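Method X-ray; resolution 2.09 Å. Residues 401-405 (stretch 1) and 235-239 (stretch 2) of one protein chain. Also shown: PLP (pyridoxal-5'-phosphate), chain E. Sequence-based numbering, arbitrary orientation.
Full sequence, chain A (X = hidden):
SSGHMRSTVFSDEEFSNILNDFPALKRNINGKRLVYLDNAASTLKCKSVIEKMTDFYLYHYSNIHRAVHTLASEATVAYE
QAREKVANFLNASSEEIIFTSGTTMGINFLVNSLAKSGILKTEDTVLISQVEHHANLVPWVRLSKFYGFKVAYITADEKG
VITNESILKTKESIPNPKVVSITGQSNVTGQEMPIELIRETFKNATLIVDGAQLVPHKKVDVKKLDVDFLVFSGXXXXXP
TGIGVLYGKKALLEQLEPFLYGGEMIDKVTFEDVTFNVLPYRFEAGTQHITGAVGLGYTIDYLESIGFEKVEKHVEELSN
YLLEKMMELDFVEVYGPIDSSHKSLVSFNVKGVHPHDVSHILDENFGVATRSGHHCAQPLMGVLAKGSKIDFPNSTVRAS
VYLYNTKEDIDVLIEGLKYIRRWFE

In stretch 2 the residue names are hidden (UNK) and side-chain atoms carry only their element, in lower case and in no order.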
# COMPACT_ATOMS: atom_id res chain seq x y z
N VAL A 401 -22.68 0.84 -12.22
CA VAL A 401 -23.60 0.66 -11.11
C VAL A 401 -23.02 -0.29 -10.05
O VAL A 401 -22.18 -1.15 -10.36
CB VAL A 401 -24.99 0.10 -11.55
CG1 VAL A 401 -25.72 1.10 -12.39
CG2 VAL A 401 -24.86 -1.18 -12.40
N TYR A 402 -23.50 -0.11 -8.82
CA TYR A 402 -23.13 -1.01 -7.74
C TYR A 402 -24.25 -1.03 -6.68
O TYR A 402 -25.38 -0.57 -6.93
CB TYR A 402 -21.76 -0.58 -7.13
CG TYR A 402 -21.05 -1.69 -6.33
CD1 TYR A 402 -20.86 -2.95 -6.87
CD2 TYR A 402 -20.55 -1.47 -5.07
CE1 TYR A 402 -20.22 -3.95 -6.18
CE2 TYR A 402 -19.90 -2.48 -4.37
CZ TYR A 402 -19.75 -3.72 -4.92
OH TYR A 402 -19.10 -4.72 -4.23
N LEU A 403 -23.94 -1.56 -5.50
CA LEU A 403 -24.90 -2.00 -4.52
C LEU A 403 -25.99 -1.00 -4.16
O LEU A 403 -27.19 -1.35 -4.14
CB LEU A 403 -24.16 -2.36 -3.21
CG LEU A 403 -25.01 -2.76 -2.03
CD1 LEU A 403 -25.82 -3.98 -2.43
CD2 LEU A 403 -24.21 -3.07 -0.80
N TYR A 404 -25.56 0.22 -3.85
CA TYR A 404 -26.37 1.29 -3.33
C TYR A 404 -27.02 2.11 -4.51
O TYR A 404 -27.59 3.18 -4.27
CB TYR A 404 -25.51 2.23 -2.41
CG TYR A 404 -24.09 2.46 -2.97
CD1 TYR A 404 -23.89 3.13 -4.20
CD2 TYR A 404 -22.98 1.91 -2.34
CE1 TYR A 404 -22.63 3.27 -4.76
CE2 TYR A 404 -21.68 2.01 -2.90
CZ TYR A 404 -21.51 2.69 -4.09
OH TYR A 404 -20.29 2.76 -4.64
N ASN A 405 -26.92 1.67 -5.74
CA ASN A 405 -27.62 2.35 -6.83
C ASN A 405 -29.06 1.81 -7.00
O ASN A 405 -29.40 0.72 -6.54
CB ASN A 405 -26.87 2.24 -8.17
CG ASN A 405 -25.61 3.09 -8.21
OD1 ASN A 405 -24.52 2.55 -8.50
ND2 ASN A 405 -25.72 4.41 -7.92
N UNK A 235 -10.60 -1.21 -2.83
CA UNK A 235 -11.35 0.07 -2.91
C UNK A 235 -12.55 -0.01 -3.86
O UNK A 235 -13.45 0.84 -3.76
c UNK A 235 -10.50 1.31 -3.27
n UNK A 235 -8.74 0.91 -6.47
c UNK A 235 -9.78 1.68 -6.82
c UNK A 235 -8.78 0.68 -5.13
n UNK A 235 -10.50 1.92 -5.73
c UNK A 235 -9.92 1.27 -4.66
N UNK A 236 -12.53 -1.02 -4.75
CA UNK A 236 -13.62 -1.33 -5.64
C UNK A 236 -14.72 -2.24 -5.11
O UNK A 236 -15.75 -2.40 -5.79
c UNK A 236 -11.16 -0.21 -9.89
c UNK A 236 -13.13 -1.84 -7.01
c UNK A 236 -12.03 -1.22 -9.20
n UNK A 236 -10.66 -0.79 -11.18
c UNK A 236 -12.41 -0.74 -7.80
N UNK A 237 -14.57 -2.73 -3.87
CA UNK A 237 -15.56 -3.53 -3.22
C UNK A 237 -15.98 -2.94 -1.89
O UNK A 237 -16.02 -3.66 -0.87
c UNK A 237 -15.05 -5.00 -3.15
c UNK A 237 -15.80 -7.45 -2.78
c UNK A 237 -13.81 -5.16 -2.32
c UNK A 237 -16.16 -5.96 -2.70
N UNK A 238 -16.21 -1.63 -1.85
CA UNK A 238 -16.53 -0.89 -0.62
C UNK A 238 -15.40 -0.77 0.38
O UNK A 238 -15.57 -0.19 1.45
c UNK A 238 -19.99 -2.53 0.17
c UNK A 238 -19.61 -0.54 -1.24
c UNK A 238 -17.76 -1.49 0.12
c UNK A 238 -18.98 -1.82 -0.71
N UNK A 239 -14.21 -1.23 0.02
CA UNK A 239 -13.13 -1.33 0.98
C UNK A 239 -12.21 -0.16 1.08
O UNK A 239 -12.33 0.82 0.32
N1 PLP E . -8.00 -3.77 -13.98
C2 PLP E . -9.27 -3.49 -14.07
C2A PLP E . -10.13 -4.22 -15.05
C3 PLP E . -9.79 -2.42 -13.23
O3 PLP E . -11.07 -2.10 -13.35
C4 PLP E . -8.92 -1.74 -12.27
C4A PLP E . -9.38 -0.74 -11.33
C5 PLP E . -7.50 -2.12 -12.27
C6 PLP E . -7.15 -3.11 -13.13
C5A PLP E . -6.47 -1.42 -11.37
O4P PLP E . -6.73 -1.28 -9.99
P PLP E . -5.90 -0.36 -8.94
O1P PLP E . -4.53 -0.89 -8.83
O2P PLP E . -6.07 1.01 -9.53
O3P PLP E . -6.70 -0.61 -7.70

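Position 235 carries six side-chain atoms: one carbon leading to a five-membered ring of three carbons and two nitrogens. That ring is an imidazole, so the residue is His235. It is out of reach of stretch 1 and turns to the cofactor instead, where NE2 donates a hydrogen bond to PLP O3P at 2.8 Å, with the phosphate oxygen lying at the edge of the ring, near its plane.

At position 236 four carbons run in an unbranched row to a terminal nitrogen, and that nitrogen sits 1.3 Å from PLP C4A, a covalent bond. A chain of this length ending in an amine that joins the aldehyde carbon of pyridoxal phosphate is lysine, Lys236, and so short a bond fits an imine. CA-to-CB points sideways to stretch 1 and the end of the chain leads away, reaching the cofactor through a chi1 of m followed by three t angles. What meets stretch 1 is backbone: Lys236 O lies 4.3 Å from Tyr402 CZ.

Position 237 has four carbons, forked at the first, with one arm two carbons long; the inner carbon of the longer arm lies 3.5 Å from Tyr402 OH. Branching at CB with unequal arms means Ile237, and the touching carbon is CG1. Its CA-to-CB bond points away from stretch 1, yet contact survives.

Position 238 also has four carbons, but the fork comes at the second, and its branches reach the side chains of three residues on stretch 1. This is Leu238. CA-to-CB points sideways, and the end of the side chain comes nearer. Leu238 CD2 packs 3.7 Å from Tyr402 CE2 and 3.7 Å from Tyr404 CE2, at the edge of both rings, while Leu238 CD1 approaches Leu403 CD2 at 4.4 Å. The backbone phi of 69° is positive, uncommon for a residue other than glycine.

Position 239 has no side-chain atoms, hence Gly239; it takes no part in the contact.

The contact is small, 202 Å² over both sides, and no hydrogen bond crosses it. Its first rule is to fix the receiving side locally: a type I turn from Tyr402 to Asn405 is held by Asn405 N to Tyr402 O at 3.0 Å and tied again by Tyr402 N to Asn405 OD1 at 2.9 Å. From that turn Tyr402, Leu403 and Tyr404 all point toward stretch 2, where Leu238 gives the largest covered area. The second rule is a separation of tasks: His235 and Lys236 hold the cofactor, while Leu238 supplies the apolar packing.

Stretch 2 235-239: HKILG
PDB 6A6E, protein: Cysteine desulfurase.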